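Local structure of cytochrome P450 (CYP102L1) (Mycobacterium phage Adler, 6N6Q) at residues P74-N80 with F349-Q354; L67-I71 with T357-G361. The protein is a haem-binding cytochrome P450 encoded by a mycobacteriophage, probably a monooxygenase that activates oxygen at its haem iron, as other members of the family do. One frame throughout, in Å; residues are numbered along the deposited sequence.

Interaction 1 of 2, residues P74-N80 with F349-Q354; sequences PQLWEKN and FRQAKQ. With HEM (protoporphyrin IX containing Fe), chain E; CAC (cacodylate ion), chain F.
This is the edge of the five-stranded mixed sheet of the cytochrome P450 fold: strand 77-79, outermost, runs antiparallel to 347-352, the short axes 4.5 Å apart at 138°. Glu78 and Gln351 form the hydrogen-bonded pair (Glu78 N to Gln351 O 2.9 Å, Gln351 N to Glu78 O 2.8 Å), flanked by non-hydrogen-bonded Trp77-Ala352 and Lys79-Arg350. Lys353 N to Leu76 O (2.7 Å) and Asn80 N to Phe349 O (2.8 Å) continue the pairing. Glu78 and Gln351, both p,t, rise on one face, where Gln351 NE2 donates to Glu78 OE2 and Asn80 ND2 (chi1 t) to Gln351 OE1, each 2.8 Å. On the other face Trp77 (chi1 m, chi2 76°) lays its six-membered ring against Ala352 CB, a CH-pi contact 3.9 Å from the centroid. The Arg350 guanidinium turns one face to Glu78 CA and Trp77 C, and its NH1 donates to Ile71 O. Lys353 (m,t,p,t) folds back over 74-76, helical in backbone angles without the regular bonds, NZ reaching Pro74 O at 3.3 Å. Lys79 turns away into the haem pocket; its NZ bonds Phe97 O and donates to haem propionate O2A at 2.9 Å.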
loop_
_atom_site.group_PDB
_atom_site.type_symbol
_atom_site.label_atom_id
_atom_site.label_comp_id
_atom_site.label_asym_id
_atom_site.label_seq_id
_atom_site.Cartn_x
_atom_site.Cartn_y
_atom_site.Cartn_z
ATOM N N PRO A 74 -6.315 20.349 7.340
ATOM C CA PRO A 74 -5.246 20.793 6.431
ATOM C C PRO A 74 -4.719 22.188 6.727
ATOM O O PRO A 74 -3.591 22.497 6.323
ATOM C CB PRO A 74 -5.914 20.732 5.053
ATOM C CG PRO A 74 -7.366 20.927 5.340
ATOM C CD PRO A 74 -7.622 20.267 6.666
ATOM N N GLN A 75 -5.485 23.040 7.410
ATOM C CA GLN A 75 -5.011 24.392 7.686
ATOM C C GLN A 75 -3.993 24.426 8.819
ATOM O O GLN A 75 -3.067 25.244 8.786
ATOM C CB GLN A 75 -6.187 25.314 8.017
ATOM C CG GLN A 75 -7.072 25.665 6.829
ATOM C CD GLN A 75 -8.026 24.549 6.459
ATOM O OE1 GLN A 75 -8.207 23.593 7.214
ATOM N NE2 GLN A 75 -8.646 24.664 5.290
ATOM N N LEU A 76 -4.140 23.556 9.818
ATOM C CA LEU A 76 -3.263 23.567 10.982
ATOM C C LEU A 76 -2.167 22.511 10.932
ATOM O O LEU A 76 -1.063 22.761 11.425
ATOM C CB LEU A 76 -4.080 23.375 12.264
ATOM C CG LEU A 76 -5.111 24.459 12.589
ATOM C CD1 LEU A 76 -5.754 24.198 13.945
ATOM C CD2 LEU A 76 -4.473 25.839 12.551
ATOM N N TRP A 77 -2.436 21.343 10.356
ATOM C CA TRP A 77 -1.473 20.254 10.327
ATOM C C TRP A 77 -1.149 19.868 8.889
ATOM O O TRP A 77 -1.867 20.219 7.949
ATOM C CB TRP A 77 -1.995 19.031 11.092
ATOM C CG TRP A 77 -2.215 19.286 12.551
ATOM C CD1 TRP A 77 -3.252 19.970 13.116
ATOM C CD2 TRP A 77 -1.380 18.856 13.633
ATOM N NE1 TRP A 77 -3.113 19.995 14.481
ATOM C CE2 TRP A 77 -1.972 19.318 14.825
ATOM C CE3 TRP A 77 -0.192 18.123 13.711
ATOM C CZ2 TRP A 77 -1.415 19.075 16.079
ATOM C CZ3 TRP A 77 0.362 17.885 14.956
ATOM C CH2 TRP A 77 -0.251 18.358 16.124
ATOM N N GLU A 78 -0.051 19.131 8.733
ATOM C CA GLU A 78 0.410 18.687 7.427
ATOM C C GLU A 78 1.209 17.403 7.608
ATOM O O GLU A 78 1.437 16.944 8.731
ATOM C CB GLU A 78 1.240 19.774 6.738
ATOM C CG GLU A 78 2.514 20.133 7.477
ATOM C CD GLU A 78 3.295 21.231 6.787
ATOM O OE1 GLU A 78 2.719 21.906 5.909
ATOM O OE2 GLU A 78 4.484 21.418 7.123
ATOM N N LYS A 79 1.640 16.825 6.489
ATOM C CA LYS A 79 2.353 15.556 6.531
ATOM C C LYS A 79 3.710 15.709 7.203
ATOM O O LYS A 79 4.453 16.658 6.938
ATOM C CB LYS A 79 2.537 14.991 5.121
ATOM C CG LYS A 79 3.720 14.033 5.005
ATOM C CD LYS A 79 3.507 12.959 3.956
ATOM C CE LYS A 79 4.628 11.932 4.014
ATOM N NZ LYS A 79 4.330 10.720 3.202
ATOM N N ASN A 80 4.030 14.760 8.078
ATOM C CA ASN A 80 5.348 14.652 8.682
ATOM C C ASN A 80 6.057 13.430 8.118
ATOM O O ASN A 80 5.513 12.321 8.153
ATOM C CB ASN A 80 5.251 14.545 10.206
ATOM C CG ASN A 80 6.604 14.338 10.861
ATOM O OD1 ASN A 80 6.953 13.225 11.260
ATOM N ND2 ASN A 80 7.380 15.413 10.968
ATOM N N PHE A 349 2.152 9.947 9.850
ATOM C CA PHE A 349 2.703 10.942 10.757
ATOM C C PHE A 349 2.304 12.335 10.294
ATOM O O PHE A 349 2.432 12.661 9.109
ATOM C CB PHE A 349 4.225 10.825 10.838
ATOM C CG PHE A 349 4.698 9.626 11.608
ATOM C CD1 PHE A 349 4.817 9.677 12.990
ATOM C CD2 PHE A 349 5.025 8.450 10.954
ATOM C CE1 PHE A 349 5.255 8.576 13.704
ATOM C CE2 PHE A 349 5.461 7.345 11.662
ATOM C CZ PHE A 349 5.577 7.409 13.039
ATOM N N ARG A 350 1.827 13.151 11.229
ATOM C CA ARG A 350 1.451 14.525 10.945
ATOM C C ARG A 350 2.286 15.470 11.796
ATOM O O ARG A 350 2.832 15.085 12.830
ATOM C CB ARG A 350 -0.041 14.762 11.202
ATOM C CG ARG A 350 -0.956 13.851 10.401
ATOM C CD ARG A 350 -2.108 14.635 9.805
ATOM N NE ARG A 350 -1.796 15.142 8.474
ATOM C CZ ARG A 350 -2.393 16.189 7.915
ATOM N NH1 ARG A 350 -3.324 16.857 8.584
ATOM N NH2 ARG A 350 -2.052 16.576 6.694
ATOM N N GLN A 351 2.386 16.717 11.342
ATOM C CA GLN A 351 3.144 17.739 12.049
ATOM C C GLN A 351 2.357 19.040 12.034
ATOM O O GLN A 351 1.545 19.282 11.138
ATOM C CB GLN A 351 4.536 17.949 11.431
ATOM C CG GLN A 351 4.514 18.542 10.037
ATOM C CD GLN A 351 5.885 18.583 9.399
ATOM O OE1 GLN A 351 6.792 17.852 9.798
ATOM N NE2 GLN A 351 6.047 19.442 8.400
ATOM N N ALA A 352 2.598 19.871 13.046
ATOM C CA ALA A 352 1.841 21.102 13.231
ATOM C C ALA A 352 2.451 22.226 12.404
ATOM O O ALA A 352 3.651 22.505 12.510
ATOM C CB ALA A 352 1.800 21.489 14.708
ATOM N N LYS A 353 1.621 22.870 11.580
ATOM C CA LYS A 353 2.097 23.996 10.783
ATOM C C LYS A 353 2.308 25.235 11.640
ATOM O O LYS A 353 3.132 26.092 11.300
ATOM C CB LYS A 353 1.114 24.291 9.651
ATOM C CG LYS A 353 0.929 23.137 8.682
ATOM C CD LYS A 353 -0.264 23.351 7.764
ATOM C CE LYS A 353 -0.048 24.525 6.826
ATOM N NZ LYS A 353 -1.234 24.746 5.951
ATOM N N GLN A 354 1.569 25.354 12.742
ATOM C CA GLN A 354 1.691 26.468 13.670
ATOM C C GLN A 354 1.585 25.926 15.086
ATOM O O GLN A 354 1.329 24.737 15.301
ATOM C CB GLN A 354 0.606 27.529 13.432
ATOM C CG GLN A 354 0.322 27.838 11.970
ATOM C CD GLN A 354 -1.040 28.470 11.761
ATOM O OE1 GLN A 354 -1.706 28.216 10.756
ATOM N NE2 GLN A 354 -1.461 29.300 12.710
HETATM C CHA HEM E . 0.724 7.741 -0.060
HETATM C CHB HEM E . -1.761 3.858 1.479
HETATM C CHC HEM E . -1.471 1.912 -2.970
HETATM C CHD HEM E . 1.627 5.430 -4.254
HETATM C C1A HEM E . 0.004 6.885 0.750
HETATM C C2A HEM E . -0.391 7.113 2.128
HETATM C C3A HEM E . -1.072 6.045 2.548
HETATM C C4A HEM E . -1.143 5.093 1.458
HETATM C CMA HEM E . -1.676 5.864 3.956
HETATM C CAA HEM E . -0.079 8.363 2.979
HETATM C CBA HEM E . 1.292 8.180 3.623
HETATM C CGA HEM E . 1.571 9.287 4.608
HETATM O O1A HEM E . 0.657 10.110 4.875
HETATM O O2A HEM E . 2.714 9.344 5.130
HETATM C C1B HEM E . -1.950 3.021 0.396
HETATM C C2B HEM E . -2.788 1.838 0.372
HETATM C C3B HEM E . -2.711 1.295 -0.859
HETATM C C4B HEM E . -1.817 2.124 -1.649
HETATM C CMB HEM E . -3.600 1.353 1.596
HETATM C CAB HEM E . -3.397 0.028 -1.435
HETATM C CBB HEM E . -4.203 -0.792 -0.749
HETATM C C1C HEM E . -0.631 2.700 -3.731
HETATM C C2C HEM E . -0.322 2.532 -5.136
HETATM C C3C HEM E . 0.530 3.490 -5.504
HETATM C C4C HEM E . 0.803 4.321 -4.337
HETATM C CMC HEM E . -0.872 1.429 -6.067
HETATM C CAC HEM E . 1.083 3.624 -6.943
HETATM C CBC HEM E . 1.911 4.604 -7.317
HETATM C C1D HEM E . 1.650 6.371 -3.241
HETATM C C2D HEM E . 2.421 7.601 -3.225
HETATM C C3D HEM E . 2.172 8.236 -2.074
HETATM C C4D HEM E . 1.233 7.438 -1.309
HETATM C CMD HEM E . 3.368 8.090 -4.344
HETATM C CAD HEM E . 2.776 9.588 -1.630
HETATM C CBD HEM E . 1.964 10.740 -2.215
HETATM C CGD HEM E . 2.493 12.058 -1.707
HETATM O O1D HEM E . 2.389 13.072 -2.447
HETATM O O2D HEM E . 3.027 12.099 -0.567
HETATM N NA HEM E . -0.472 5.640 0.381
HETATM N NB HEM E . -1.377 3.162 -0.851
HETATM N NC HEM E . 0.074 3.800 -3.282
HETATM N ND HEM E . 0.939 6.309 -2.055
HETATM FE FE HEM E . -0.097 4.649 -1.410
HETATM AS AS CAC F . 9.311 19.428 6.027
HETATM O O1 CAC F . 9.456 20.187 4.481
HETATM O O2 CAC F . 8.346 18.019 6.282
HETATM C C1 CAC F . 11.088 19.066 6.655
HETATM C C2 CAC F . 8.762 20.781 7.269
HETATM O O HOH W 1 3.622 9.946 7.584
#

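Interaction 2 of 2, residues L67-I71 with T357-G361; sequences LIEEI and TIGEG
Residues 67-71 are the last turn or so of helix 65-71, with regular helical angles and an Ile71 N to Leu67 O bond of 3.1 Å. Facing them, 357-361 is irregular: Thr357 and Ile358 are extended, then the chain swings round through Gly359 (phi 69°, psi -117°) and Gly361 (phi 94°, psi -21°), two positive-phi positions in the loop between strands 356-357 and 364-365. The closest CA pairs are Leu67-Gly359 at 5.7 Å and Glu70-Ile358 at 6.2 Å. The positive phi of Gly359 suits a residue without CB; a CB there would also sit tight on Leu67 CD2 (3.4 Å) and, within its own segment, clash with Glu360 OE2.

Glu70 makes the polar link. Its side chain (m,t, chi3 -71°) points toward the loop, and its OE1 accepts from Gly359 N at 2.7 Å, so a helix carboxylate holds a backbone amide of the loop. Next to this bond, Ile358 (p,t) directs its CB at the helix and fits among three side chains: its CD1 lies 4.0 Å from Leu67 CD2, its CG2 3.9 Å from Glu70 CB and 3.7 Å from Ile71 CD1. Ile71 is m,m and Leu67 m,t, both ends bending in toward Ile358.

The contact thus joins the helix to a loop beside the five-stranded sheet, consistent with the beta-2 hairpin of P450s. Ile358 also touches Trp77 and Phe365, while Ile68 and Ile71 turn to strand 370-374, and Leu67 and Ile68 to Val62 of strand 58-62.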
loop_
_atom_site.group_PDB
_atom_site.type_symbol
_atom_site.label_atom_id
_atom_site.label_comp_id
_atom_site.label_asym_id
_atom_site.label_seq_id
_atom_site.Cartn_x
_atom_site.Cartn_y
_atom_site.Cartn_z
ATOM N N LEU A 67 -10.061 13.503 18.188
ATOM C CA LEU A 67 -8.701 14.031 18.159
ATOM C C LEU A 67 -8.067 13.863 16.783
ATOM O O LEU A 67 -7.388 14.774 16.294
ATOM C CB LEU A 67 -7.849 13.347 19.229
ATOM C CG LEU A 67 -8.129 13.737 20.681
ATOM C CD1 LEU A 67 -7.353 12.843 21.631
ATOM C CD2 LEU A 67 -7.776 15.195 20.910
ATOM N N ILE A 68 -8.283 12.712 16.141
ATOM C CA ILE A 68 -7.639 12.443 14.858
ATOM C C ILE A 68 -8.134 13.410 13.789
ATOM O O ILE A 68 -7.342 13.941 13.002
ATOM C CB ILE A 68 -7.860 10.976 14.443
ATOM C CG1 ILE A 68 -6.951 10.051 15.253
ATOM C CG2 ILE A 68 -7.613 10.793 12.955
ATOM C CD1 ILE A 68 -7.134 8.589 14.930
ATOM N N GLU A 69 -9.446 13.661 13.740
ATOM C CA GLU A 69 -9.973 14.566 12.725
ATOM C C GLU A 69 -9.483 15.996 12.917
ATOM O O GLU A 69 -9.429 16.753 11.943
ATOM C CB GLU A 69 -11.503 14.519 12.705
ATOM C CG GLU A 69 -12.175 14.740 14.043
ATOM C CD GLU A 69 -13.656 14.400 14.006
ATOM O OE1 GLU A 69 -14.143 13.989 12.931
ATOM O OE2 GLU A 69 -14.332 14.541 15.048
ATOM N N GLU A 70 -9.118 16.378 14.143
ATOM C CA GLU A 70 -8.423 17.647 14.336
ATOM C C GLU A 70 -7.010 17.584 13.772
ATOM O O GLU A 70 -6.523 18.559 13.188
ATOM C CB GLU A 70 -8.390 18.012 15.820
ATOM C CG GLU A 70 -9.709 18.524 16.373
ATOM C CD GLU A 70 -9.657 18.758 17.872
ATOM O OE1 GLU A 70 -9.607 17.766 18.630
ATOM O OE2 GLU A 70 -9.654 19.933 18.293
ATOM N N ILE A 71 -6.338 16.442 13.940
ATOM C CA ILE A 71 -5.001 16.262 13.383
ATOM C C ILE A 71 -5.045 16.271 11.860
ATOM O O ILE A 71 -4.109 16.747 11.205
ATOM C CB ILE A 71 -4.373 14.963 13.930
ATOM C CG1 ILE A 71 -4.248 15.029 15.453
ATOM C CG2 ILE A 71 -3.010 14.714 13.314
ATOM C CD1 ILE A 71 -3.233 16.040 15.937
ATOM N N THR A 357 -3.493 23.691 19.383
ATOM C CA THR A 357 -3.956 22.744 20.385
ATOM C C THR A 357 -5.073 21.913 19.774
ATOM O O THR A 357 -5.877 22.426 18.991
ATOM C CB THR A 357 -4.477 23.445 21.652
ATOM O OG1 THR A 357 -5.674 24.170 21.341
ATOM C CG2 THR A 357 -3.440 24.413 22.216
ATOM N N ILE A 358 -5.122 20.631 20.127
ATOM C CA ILE A 358 -6.221 19.775 19.694
ATOM C C ILE A 358 -7.146 19.538 20.879
ATOM O O ILE A 358 -6.916 20.061 21.974
ATOM C CB ILE A 358 -5.713 18.446 19.106
ATOM C CG1 ILE A 358 -4.723 17.778 20.061
ATOM C CG2 ILE A 358 -5.086 18.674 17.739
ATOM C CD1 ILE A 358 -4.245 16.422 19.591
ATOM N N GLY A 359 -8.201 18.758 20.668
ATOM C CA GLY A 359 -9.137 18.465 21.737
ATOM C C GLY A 359 -9.961 19.659 22.169
ATOM O O GLY A 359 -10.739 20.207 21.381
ATOM N N GLU A 360 -9.794 20.076 23.422
ATOM C CA GLU A 360 -10.585 21.143 24.026
ATOM C C GLU A 360 -9.681 22.195 24.653
ATOM O O GLU A 360 -9.979 22.749 25.716
ATOM C CB GLU A 360 -11.556 20.577 25.062
ATOM C CG GLU A 360 -10.889 19.834 26.222
ATOM C CD GLU A 360 -10.575 18.379 25.908
ATOM O OE1 GLU A 360 -10.879 17.513 26.754
ATOM O OE2 GLU A 360 -10.028 18.101 24.821
ATOM N N GLY A 361 -8.565 22.500 23.997
ATOM C CA GLY A 361 -7.561 23.370 24.557
ATOM C C GLY A 361 -6.443 22.650 25.280
ATOM O O GLY A 361 -5.369 23.230 25.468
#

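Overall arrangement
From the N terminus, the chain passes through strands 49-53 and 58-62 into helix 65-71, the first half of interaction 2, and then, after a short connection, into strand 77-79 of interaction 1. It returns some 270 residues later, after a largely helical excursion: strand 347-352 closes interaction 1, and loop 357-361 closes interaction 2. The loop closed by interaction 1 is therefore nested inside that closed by interaction 2, with centres 12 Å apart. They touch where Arg350 NH1 lies 2.7 Å from Ile71 O, a probable hydrogen bond, and where Trp77 packs against Glu70, Ile71 and Ile358. Interaction 1 ties the edge strand to strand 347-352 and alone reaches the haem, through Lys79; interaction 2 ties helix 65-71 to the loop after strand 356-357.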